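PDB 6K5Z: galactose-1-phosphate uridylyltransferase from Pyrobaculum aerophilum str. IM2, which probably transfers uridylyl groups between UDP-glucose and hexose 1-phosphates such as galactose 1-phosphate, and binds zinc and iron. Local coordinates for residues B[81-86]-B[136-141]; B[124-129]-B[245-250]; B[205-210]-B[264-269]. One frame throughout, in Å; residues are numbered along the deposited sequence.

Contact 1: residues B[81-86]-B[136-141]; sequences VETPQH and LTHPHS. With ZN (zinc ion), chain G; PO4 (phosphate ion), chain J.
His86 and His138 meet at a zinc ion, each through ND1. His86 ND1 lies 2.3 Å from the zinc ion. His138 ND1 lies 2.2 Å from the same zinc ion; Cys30 and Cys33 complete the site. The two ring planes are inclined by 72°. With CG of His138 anti to its backbone nitrogen (chi1 -164°), one nitrogen of that ring faces the metal and the other faces the 81-86 backbone.

The hydrogen bonds hold this geometry. His138 NE2 donates to Thr83 O at 2.6 Å, the oxygen lying in the ring plane, while Gln85 O sits over one face of the ring near its rim. A carbonyl thus fixes the ring's rotation from the side remote from zinc and would probably make ND1 a stronger ligand. Further along, Glu82 reaches out extended, and Ser141 OG donates to its OE2 at 2.6 Å, nearly along the C-O axis. The other oxygen, OE1, forms a salt bridge with Arg126. An alanine in place of Glu82 would probably leave Ser141 OG without its acceptor and the buried Arg126 guanidinium without this counter-charge. The Glu82 backbone adds a weak bond to Pro139 O.

Packing fills in the rest: Val81 CG1 lies 3.6 Å from His138 NE2, and Thr137 CG2 touches the His86 ring.

His140, predicted to carry the UMP intermediate, donates from ND1 to His138 O and from NE2 to a phosphate oxygen, O3, at 2.5 Å. This is the His-Pro-His signature of galactose-1-phosphate uridylyltransferases, whose first histidine is also a ligand of the Cys2His2 zinc site.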
loop_
_atom_site.group_PDB
_atom_site.type_symbol
_atom_site.label_atom_id
_atom_site.label_comp_id
_atom_site.label_asym_id
_atom_site.label_seq_id
_atom_site.Cartn_x
_atom_site.Cartn_y
_atom_site.Cartn_z
ATOM N N VAL B 81 -12.542 -13.847 -16.845
ATOM C CA VAL B 81 -11.785 -13.952 -18.104
ATOM C C VAL B 81 -12.482 -13.096 -19.146
ATOM O O VAL B 81 -13.618 -13.389 -19.535
ATOM C CB VAL B 81 -11.640 -15.400 -18.588
ATOM C CG1 VAL B 81 -10.749 -15.481 -19.816
ATOM C CG2 VAL B 81 -11.039 -16.238 -17.484
ATOM N N GLU B 82 -11.762 -12.085 -19.617
ATOM C CA GLU B 82 -12.314 -10.979 -20.381
ATOM C C GLU B 82 -12.515 -11.197 -21.881
ATOM O O GLU B 82 -13.152 -10.390 -22.564
ATOM C CB GLU B 82 -11.415 -9.758 -20.159
ATOM C CG GLU B 82 -11.424 -9.229 -18.711
ATOM C CD GLU B 82 -10.345 -8.206 -18.457
ATOM O OE1 GLU B 82 -9.564 -7.895 -19.379
ATOM O OE2 GLU B 82 -10.260 -7.677 -17.330
ATOM N N THR B 83 -11.943 -12.264 -22.388
ATOM C CA THR B 83 -11.945 -12.591 -23.802
ATOM C C THR B 83 -11.294 -13.975 -23.964
ATOM O O THR B 83 -10.507 -14.386 -23.113
ATOM C CB THR B 83 -11.131 -11.610 -24.617
ATOM O OG1 THR B 83 -10.902 -12.157 -25.917
ATOM C CG2 THR B 83 -9.784 -11.331 -23.937
ATOM N N PRO B 84 -11.659 -14.721 -25.016
ATOM C CA PRO B 84 -10.950 -15.980 -25.267
ATOM C C PRO B 84 -9.529 -15.801 -25.838
ATOM O O PRO B 84 -8.780 -16.754 -25.848
ATOM C CB PRO B 84 -11.867 -16.697 -26.274
ATOM C CG PRO B 84 -12.571 -15.579 -27.009
ATOM C CD PRO B 84 -12.826 -14.577 -25.911
ATOM N N GLN B 85 -9.168 -14.603 -26.284
ATOM C CA GLN B 85 -7.820 -14.349 -26.854
ATOM C C GLN B 85 -6.736 -14.232 -25.807
ATOM O O GLN B 85 -6.933 -13.545 -24.801
ATOM C CB GLN B 85 -7.785 -13.029 -27.599
ATOM C CG GLN B 85 -8.882 -12.820 -28.598
ATOM C CD GLN B 85 -8.462 -11.784 -29.585
ATOM O OE1 GLN B 85 -8.664 -10.587 -29.372
ATOM N NE2 GLN B 85 -7.826 -12.228 -30.646
ATOM N N HIS B 86 -5.586 -14.834 -26.070
ATOM C CA HIS B 86 -4.493 -14.862 -25.108
ATOM C C HIS B 86 -3.545 -13.672 -25.261
ATOM O O HIS B 86 -3.127 -13.136 -24.253
ATOM C CB HIS B 86 -3.773 -16.237 -25.161
ATOM C CG HIS B 86 -2.652 -16.391 -24.176
ATOM N ND1 HIS B 86 -2.803 -16.997 -22.949
ATOM C CD2 HIS B 86 -1.353 -16.012 -24.251
ATOM C CE1 HIS B 86 -1.644 -16.991 -22.314
ATOM N NE2 HIS B 86 -0.749 -16.394 -23.079
ATOM N N LEU B 136 0.170 -14.009 -15.120
ATOM C CA LEU B 136 -0.840 -14.529 -16.059
ATOM C C LEU B 136 -1.308 -13.453 -17.060
ATOM O O LEU B 136 -2.120 -12.574 -16.760
ATOM C CB LEU B 136 -2.010 -15.128 -15.302
ATOM C CG LEU B 136 -1.673 -16.345 -14.408
ATOM C CD1 LEU B 136 -2.934 -16.886 -13.744
ATOM C CD2 LEU B 136 -0.959 -17.506 -15.119
ATOM N N THR B 137 -0.801 -13.567 -18.270
ATOM C CA THR B 137 -0.838 -12.511 -19.273
ATOM C C THR B 137 -2.208 -12.397 -19.960
ATOM O O THR B 137 -2.636 -11.322 -20.381
ATOM C CB THR B 137 0.322 -12.780 -20.256
ATOM O OG1 THR B 137 0.679 -11.596 -20.938
ATOM C CG2 THR B 137 0.001 -13.905 -21.270
ATOM N N HIS B 138 -2.921 -13.505 -20.057
ATOM C CA HIS B 138 -4.294 -13.481 -20.576
ATOM C C HIS B 138 -5.186 -12.433 -19.850
ATOM O O HIS B 138 -5.353 -12.497 -18.641
ATOM C CB HIS B 138 -4.923 -14.871 -20.409
ATOM C CG HIS B 138 -6.151 -15.066 -21.226
ATOM N ND1 HIS B 138 -6.209 -15.947 -22.278
ATOM C CD2 HIS B 138 -7.357 -14.469 -21.176
ATOM C CE1 HIS B 138 -7.396 -15.896 -22.838
ATOM N NE2 HIS B 138 -8.120 -15.017 -22.177
ATOM N N PRO B 139 -5.786 -11.487 -20.587
ATOM C CA PRO B 139 -6.572 -10.488 -19.898
ATOM C C PRO B 139 -7.623 -11.049 -18.963
ATOM O O PRO B 139 -8.477 -11.897 -19.337
ATOM C CB PRO B 139 -7.209 -9.715 -21.030
ATOM C CG PRO B 139 -6.167 -9.765 -22.082
ATOM C CD PRO B 139 -5.771 -11.214 -22.035
ATOM N N HIS B 140 -7.552 -10.588 -17.723
ATOM C CA HIS B 140 -8.501 -11.010 -16.766
ATOM C C HIS B 140 -8.600 -10.011 -15.656
ATOM O O HIS B 140 -7.711 -9.200 -15.473
ATOM C CB HIS B 140 -8.099 -12.376 -16.239
ATOM C CG HIS B 140 -6.834 -12.339 -15.455
ATOM N ND1 HIS B 140 -5.635 -11.962 -16.006
ATOM C CD2 HIS B 140 -6.602 -12.550 -14.140
ATOM C CE1 HIS B 140 -4.711 -11.961 -15.058
ATOM N NE2 HIS B 140 -5.278 -12.301 -13.918
ATOM N N SER B 141 -9.711 -10.103 -14.928
ATOM C CA SER B 141 -10.024 -9.273 -13.794
ATOM C C SER B 141 -10.409 -10.212 -12.644
ATOM O O SER B 141 -10.474 -11.450 -12.837
ATOM C CB SER B 141 -11.192 -8.349 -14.167
ATOM O OG SER B 141 -10.729 -7.222 -14.864
HETATM ZN ZN ZN G . -4.904 -17.743 -22.294
HETATM P P PO4 J . -1.992 -12.685 -11.657
HETATM O O1 PO4 J . -0.892 -12.757 -12.707
HETATM O O2 PO4 J . -1.884 -13.938 -10.776
HETATM O O3 PO4 J . -3.335 -12.673 -12.328
HETATM O O4 PO4 J . -1.922 -11.387 -10.854
#

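Contact 2: residues B[124-129]-B[245-250]; sequences FFRNKG and MPYIMV
Phe125 to Lys128 run antiparallel to Tyr247 to Val250, the short strand axes 4.6 Å apart at 174°, with four backbone hydrogen bonds at the Arg126-Met249 and Lys128-Tyr247 pairs. This seam joins the N-terminal and C-terminal halves of the long antiparallel sheet, the half-barrel of this enzyme.

On the face carrying Arg126, Lys128, Tyr247 and Met249, the lysine lies across the tyrosine: Lys128 CB stands over one ring face, a CH-pi contact 3.6 Å from the ring centroid, and CG and CD follow along the CE2 side. A bend at chi2 (-87°) turns the chain across the ring before NZ reaches its salt bridge with Asp89. Tyr247 OH hydrogen-bonds Asp90, and the Arg126 guanidinium pairs with Glu82. Next along, Met249 CE approaches the Phe124 ring obliquely at CE2, 4.0 Å away.

The other face bears Phe125, Asn127, Ile248 and Val250. Here the second subunit comes in: Gly284 N of that subunit bonds Asn127 OD1, and its Gly288 packs on Val250. Phe125 CB rests against Val250 CG2 at 4.3 Å, while its ring meets Tyr144 edge-to-face. At the end of the pair, Pro246 CB lies 3.4 Å from Lys128 O.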
loop_
_atom_site.group_PDB
_atom_site.type_symbol
_atom_site.label_atom_id
_atom_site.label_comp_id
_atom_site.label_asym_id
_atom_site.label_seq_id
_atom_site.Cartn_x
_atom_site.Cartn_y
_atom_site.Cartn_z
ATOM N N PHE B 124 -14.707 -5.978 -7.014
ATOM C CA PHE B 124 -14.164 -6.098 -8.340
ATOM C C PHE B 124 -12.885 -5.264 -8.512
ATOM O O PHE B 124 -12.885 -4.027 -8.287
ATOM C CB PHE B 124 -15.177 -5.622 -9.376
ATOM C CG PHE B 124 -14.673 -5.674 -10.812
ATOM C CD1 PHE B 124 -14.500 -6.893 -11.467
ATOM C CD2 PHE B 124 -14.404 -4.492 -11.519
ATOM C CE1 PHE B 124 -14.074 -6.933 -12.803
ATOM C CE2 PHE B 124 -13.969 -4.525 -12.840
ATOM C CZ PHE B 124 -13.801 -5.746 -13.486
ATOM N N PHE B 125 -11.810 -5.938 -8.951
ATOM C CA PHE B 125 -10.593 -5.242 -9.317
ATOM C C PHE B 125 -9.834 -5.928 -10.413
ATOM O O PHE B 125 -10.119 -7.086 -10.777
ATOM C CB PHE B 125 -9.722 -5.078 -8.116
ATOM C CG PHE B 125 -9.233 -6.370 -7.540
ATOM C CD1 PHE B 125 -9.990 -7.050 -6.589
ATOM C CD2 PHE B 125 -8.006 -6.873 -7.896
ATOM C CE1 PHE B 125 -9.521 -8.219 -6.010
ATOM C CE2 PHE B 125 -7.532 -8.044 -7.347
ATOM C CZ PHE B 125 -8.285 -8.729 -6.405
ATOM N N ARG B 126 -8.874 -5.188 -10.929
ATOM C CA ARG B 126 -8.007 -5.646 -12.007
ATOM C C ARG B 126 -6.584 -5.136 -11.787
ATOM O O ARG B 126 -6.395 -3.965 -11.597
ATOM C CB ARG B 126 -8.540 -5.123 -13.344
ATOM C CG ARG B 126 -7.740 -5.518 -14.565
ATOM C CD ARG B 126 -8.364 -4.974 -15.862
ATOM N NE ARG B 126 -8.255 -5.990 -16.905
ATOM C CZ ARG B 126 -7.188 -6.218 -17.658
ATOM N NH1 ARG B 126 -6.097 -5.447 -17.580
ATOM N NH2 ARG B 126 -7.216 -7.193 -18.540
ATOM N N ASN B 127 -5.623 -6.059 -11.816
ATOM C CA ASN B 127 -4.194 -5.791 -11.903
ATOM C C ASN B 127 -3.665 -5.991 -13.334
ATOM O O ASN B 127 -3.982 -6.990 -13.997
ATOM C CB ASN B 127 -3.451 -6.800 -11.001
ATOM C CG ASN B 127 -3.827 -6.662 -9.541
ATOM O OD1 ASN B 127 -3.977 -5.553 -9.049
ATOM N ND2 ASN B 127 -4.036 -7.772 -8.863
ATOM N N LYS B 128 -2.799 -5.093 -13.775
ATOM C CA LYS B 128 -2.277 -5.140 -15.113
ATOM C C LYS B 128 -0.801 -4.773 -15.154
ATOM O O LYS B 128 -0.366 -3.746 -14.577
ATOM C CB LYS B 128 -3.094 -4.203 -15.991
ATOM C CG LYS B 128 -2.912 -4.447 -17.484
ATOM C CD LYS B 128 -1.715 -3.673 -18.027
ATOM C CE LYS B 128 -1.647 -3.693 -19.541
ATOM N NZ LYS B 128 -0.661 -2.678 -20.031
ATOM N N GLY B 129 -0.027 -5.608 -15.861
ATOM C CA GLY B 129 1.416 -5.369 -16.060
ATOM C C GLY B 129 2.299 -6.399 -15.367
ATOM O O GLY B 129 2.146 -6.667 -14.167
ATOM N N MET B 245 1.539 1.189 -19.644
ATOM C CA MET B 245 1.737 1.396 -18.229
ATOM C C MET B 245 1.088 0.294 -17.390
ATOM O O MET B 245 -0.061 -0.039 -17.623
ATOM C CB MET B 245 1.105 2.733 -17.841
ATOM C CG MET B 245 1.341 3.155 -16.411
ATOM S SD MET B 245 0.613 4.741 -15.984
ATOM C CE MET B 245 1.315 5.783 -17.278
ATOM N N PRO B 246 1.810 -0.251 -16.396
ATOM C CA PRO B 246 1.128 -1.112 -15.439
ATOM C C PRO B 246 0.076 -0.321 -14.613
ATOM O O PRO B 246 0.271 0.856 -14.365
ATOM C CB PRO B 246 2.272 -1.631 -14.563
ATOM C CG PRO B 246 3.314 -0.618 -14.671
ATOM C CD PRO B 246 3.233 -0.074 -16.061
ATOM N N TYR B 247 -1.035 -0.952 -14.252
ATOM C CA TYR B 247 -2.045 -0.173 -13.498
ATOM C C TYR B 247 -2.871 -1.092 -12.601
ATOM O O TYR B 247 -2.868 -2.317 -12.792
ATOM C CB TYR B 247 -2.945 0.612 -14.454
ATOM C CG TYR B 247 -3.909 -0.247 -15.228
ATOM C CD1 TYR B 247 -5.059 -0.738 -14.636
ATOM C CD2 TYR B 247 -3.663 -0.583 -16.548
ATOM C CE1 TYR B 247 -5.946 -1.536 -15.337
ATOM C CE2 TYR B 247 -4.540 -1.379 -17.265
ATOM C CZ TYR B 247 -5.685 -1.856 -16.657
ATOM O OH TYR B 247 -6.552 -2.642 -17.355
ATOM N N ILE B 248 -3.526 -0.476 -11.618
ATOM C CA ILE B 248 -4.430 -1.192 -10.680
ATOM C C ILE B 248 -5.805 -0.546 -10.837
ATOM O O ILE B 248 -5.862 0.690 -10.875
ATOM C CB ILE B 248 -3.915 -1.070 -9.234
ATOM C CG1 ILE B 248 -2.701 -1.965 -8.983
ATOM C CG2 ILE B 248 -5.037 -1.337 -8.245
ATOM C CD1 ILE B 248 -2.922 -3.413 -9.348
ATOM N N MET B 249 -6.851 -1.352 -11.003
ATOM C CA MET B 249 -8.216 -0.779 -11.113
ATOM C C MET B 249 -9.102 -1.423 -10.045
ATOM O O MET B 249 -9.090 -2.660 -9.936
ATOM C CB MET B 249 -8.824 -1.021 -12.499
ATOM C CG MET B 249 -10.313 -0.736 -12.553
ATOM S SD MET B 249 -10.943 -0.388 -14.214
ATOM C CE MET B 249 -11.471 -2.025 -14.709
ATOM N N VAL B 250 -9.823 -0.607 -9.276
ATOM C CA VAL B 250 -10.732 -1.153 -8.254
ATOM C C VAL B 250 -12.122 -0.504 -8.326
ATOM O O VAL B 250 -12.250 0.689 -8.592
ATOM C CB VAL B 250 -10.137 -0.982 -6.858
ATOM C CG1 VAL B 250 -9.955 0.493 -6.501
ATOM C CG2 VAL B 250 -10.971 -1.688 -5.815
#

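Contact 3: residues B[205-210]-B[264-269]. With FE (Fe (III) ion), chain I.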
loop_
_atom_site.group_PDB
_atom_site.type_symbol
_atom_site.label_atom_id
_atom_site.label_comp_id
_atom_site.label_asym_id
_atom_site.label_seq_id
_atom_site.Cartn_x
_atom_site.Cartn_y
_atom_site.Cartn_z
ATOM N N HIS B 205 -10.176 8.681 -11.371
ATOM C CA HIS B 205 -11.393 8.115 -10.840
ATOM C C HIS B 205 -12.519 8.273 -11.896
ATOM O O HIS B 205 -12.610 9.317 -12.564
ATOM C CB HIS B 205 -11.729 8.828 -9.537
ATOM C CG HIS B 205 -10.794 8.508 -8.413
ATOM N ND1 HIS B 205 -11.115 8.755 -7.098
ATOM C CD2 HIS B 205 -9.565 7.937 -8.397
ATOM C CE1 HIS B 205 -10.120 8.363 -6.324
ATOM N NE2 HIS B 205 -9.170 7.862 -7.086
ATOM N N ILE B 206 -13.348 7.238 -12.053
ATOM C CA ILE B 206 -14.458 7.244 -13.037
ATOM C C ILE B 206 -15.797 7.140 -12.294
ATOM O O ILE B 206 -16.113 6.125 -11.671
ATOM C CB ILE B 206 -14.296 6.121 -14.097
ATOM C CG1 ILE B 206 -13.053 6.385 -14.944
ATOM C CG2 ILE B 206 -15.501 6.050 -15.029
ATOM C CD1 ILE B 206 -12.625 5.213 -15.794
ATOM N N TYR B 207 -16.575 8.218 -12.345
ATOM C CA TYR B 207 -17.855 8.294 -11.622
ATOM C C TYR B 207 -19.019 8.354 -12.625
ATOM O O TYR B 207 -18.867 8.917 -13.676
ATOM C CB TYR B 207 -17.883 9.536 -10.752
ATOM C CG TYR B 207 -17.237 9.424 -9.367
ATOM C CD1 TYR B 207 -17.981 8.995 -8.254
ATOM C CD2 TYR B 207 -15.922 9.848 -9.150
ATOM C CE1 TYR B 207 -17.420 8.951 -6.994
ATOM C CE2 TYR B 207 -15.355 9.813 -7.890
ATOM C CZ TYR B 207 -16.101 9.346 -6.824
ATOM O OH TYR B 207 -15.530 9.281 -5.570
ATOM N N PRO B 208 -20.160 7.726 -12.309
ATOM C CA PRO B 208 -21.367 7.995 -13.039
ATOM C C PRO B 208 -21.985 9.374 -12.653
ATOM O O PRO B 208 -22.155 9.650 -11.454
ATOM C CB PRO B 208 -22.285 6.846 -12.620
ATOM C CG PRO B 208 -21.811 6.399 -11.279
ATOM C CD PRO B 208 -20.390 6.830 -11.155
ATOM N N LYS B 209 -22.262 10.219 -13.662
ATOM C CA LYS B 209 -22.979 11.521 -13.513
ATOM C C LYS B 209 -24.258 11.479 -12.649
ATOM O O LYS B 209 -24.496 12.363 -11.846
ATOM C CB LYS B 209 -23.273 12.123 -14.881
ATOM C CG LYS B 209 -22.053 12.747 -15.532
ATOM C CD LYS B 209 -22.325 13.088 -16.981
ATOM C CE LYS B 209 -21.163 13.884 -17.525
ATOM N NZ LYS B 209 -21.329 14.064 -18.993
ATOM N N ARG B 210 -25.004 10.406 -12.741
ATOM C CA ARG B 210 -26.128 10.143 -11.847
ATOM C C ARG B 210 -25.659 9.330 -10.594
ATOM O O ARG B 210 -24.771 8.459 -10.691
ATOM C CB ARG B 210 -27.214 9.421 -12.672
ATOM C CG ARG B 210 -28.423 8.888 -11.929
ATOM C CD ARG B 210 -29.223 7.937 -12.812
ATOM N NE ARG B 210 -29.624 8.538 -14.090
ATOM C CZ ARG B 210 -30.581 9.460 -14.248
ATOM N NH1 ARG B 210 -30.848 9.935 -15.464
ATOM N NH2 ARG B 210 -31.274 9.927 -13.204
ATOM N N HIS B 264 -21.300 6.862 -3.310
ATOM C CA HIS B 264 -21.502 6.884 -4.746
ATOM C C HIS B 264 -20.363 6.011 -5.351
ATOM O O HIS B 264 -19.180 6.239 -5.057
ATOM C CB HIS B 264 -21.387 8.347 -5.151
ATOM C CG HIS B 264 -21.654 8.655 -6.593
ATOM N ND1 HIS B 264 -21.918 9.942 -7.016
ATOM C CD2 HIS B 264 -21.667 7.885 -7.711
ATOM C CE1 HIS B 264 -22.090 9.954 -8.325
ATOM N NE2 HIS B 264 -21.939 8.722 -8.774
ATOM N N LEU B 265 -20.718 5.019 -6.174
ATOM C CA LEU B 265 -19.736 4.055 -6.704
ATOM C C LEU B 265 -18.756 4.685 -7.678
ATOM O O LEU B 265 -19.098 5.652 -8.367
ATOM C CB LEU B 265 -20.403 2.837 -7.370
ATOM C CG LEU B 265 -21.093 3.020 -8.743
ATOM C CD1 LEU B 265 -20.146 3.044 -9.957
ATOM C CD2 LEU B 265 -22.137 1.910 -8.916
ATOM N N HIS B 266 -17.544 4.136 -7.723
ATOM C CA HIS B 266 -16.497 4.637 -8.645
ATOM C C HIS B 266 -15.385 3.630 -8.873
ATOM O O HIS B 266 -15.176 2.697 -8.083
ATOM C CB HIS B 266 -15.933 5.975 -8.211
ATOM C CG HIS B 266 -15.565 6.045 -6.765
ATOM N ND1 HIS B 266 -16.496 5.955 -5.751
ATOM C CD2 HIS B 266 -14.368 6.236 -6.161
ATOM C CE1 HIS B 266 -15.888 6.058 -4.586
ATOM N NE2 HIS B 266 -14.599 6.225 -4.811
ATOM N N PHE B 267 -14.767 3.767 -10.036
ATOM C CA PHE B 267 -13.632 2.962 -10.409
ATOM C C PHE B 267 -12.452 3.857 -10.166
ATOM O O PHE B 267 -12.473 5.012 -10.613
ATOM C CB PHE B 267 -13.662 2.566 -11.874
ATOM C CG PHE B 267 -14.681 1.517 -12.182
ATOM C CD1 PHE B 267 -16.010 1.885 -12.409
ATOM C CD2 PHE B 267 -14.317 0.179 -12.233
ATOM C CE1 PHE B 267 -16.961 0.914 -12.676
ATOM C CE2 PHE B 267 -15.248 -0.797 -12.493
ATOM C CZ PHE B 267 -16.581 -0.441 -12.717
ATOM N N GLU B 268 -11.460 3.330 -9.445
ATOM C CA GLU B 268 -10.167 4.006 -9.273
ATOM C C GLU B 268 -9.166 3.251 -10.061
ATOM O O GLU B 268 -9.078 2.016 -9.972
ATOM C CB GLU B 268 -9.734 4.077 -7.805
ATOM C CG GLU B 268 -10.724 4.857 -6.949
ATOM C CD GLU B 268 -10.294 5.198 -5.534
ATOM O OE1 GLU B 268 -9.406 4.573 -4.959
ATOM O OE2 GLU B 268 -10.883 6.140 -4.986
ATOM N N ILE B 269 -8.395 4.015 -10.822
ATOM C CA ILE B 269 -7.348 3.500 -11.644
ATOM C C ILE B 269 -6.022 4.101 -11.167
ATOM O O ILE B 269 -5.767 5.274 -11.398
ATOM C CB ILE B 269 -7.611 3.863 -13.125
ATOM C CG1 ILE B 269 -8.919 3.225 -13.609
ATOM C CG2 ILE B 269 -6.476 3.403 -14.027
ATOM C CD1 ILE B 269 -9.415 3.842 -14.906
HETATM FE FE FE I . -12.569 5.719 -3.553
HETATM O O HOH W 1 -12.723 8.151 -4.041
#
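Tyr207 lies alongside His266, and its side chain can be followed outward from CB. CG leaves anti to the carbonyl carbon (chi1 -85°), which sets the ring flat against its neighbour. His266 CB stands over the ring centre and meets all the ring carbons, Tyr207 CE1 the closest at 3.5 Å. CD1 comes to 3.5 Å from Leu265 O and points at the face of the His264 ring, an edge-to-face pair with planes at 80°. CE1 and CZ cover the imidazole of His266; CZ is 3.3 Å from its CG, which CE2 also faces, in an offset stack with planes at 15°. The hydroxyl ends over the centre of that imidazole and is hydrogen-bonded to His172 ND1.

The His266 ring is held from both ends. ND1 donates to His264 O at 2.8 Å, and NE2 binds the iron at 2.4 Å. Two residues on, Glu268 OE2 is a second ligand at 2.2 Å, while CG of the same side chain lies over a face of His205. Glu268 OE1 turns to Tyr270. On the reverse face of the sheet Ile206 CD1 packs on Ile269 CD1.

Ile206 and Phe267 form the antiparallel hydrogen-bonded pair beneath these rings. With Glu156 and His252 the strand 266-269 builds the iron site, and His264, with Cys170, Cys173 and His211, the second zinc site: two metal centres at one end of the C-terminal half of the half-barrel.

How the contacts relate
All three contacts reach one antiparallel sheet, with contact 2 between the other two. Contacts 1 and 2 have centres 13 Å apart and touch directly: Glu82 OE1 and Arg126 NH2 form a salt bridge of 2.6 Å, tying the zinc-site loop to the central strand pair. Contacts 2 and 3, 15 Å apart between centres, are joined by a probable backbone hydrogen bond from Val250 N to Glu268 O, 2.8 Å, and by Phe267 packing on Phe124 and Met249. Contacts 1 and 3 lie on opposite sides of the chain's centre, about 8 Å apart at their nearest atoms. The phosphate beside His140 in contact 1 lies about 5 Å from the Asn127 side chain of contact 2.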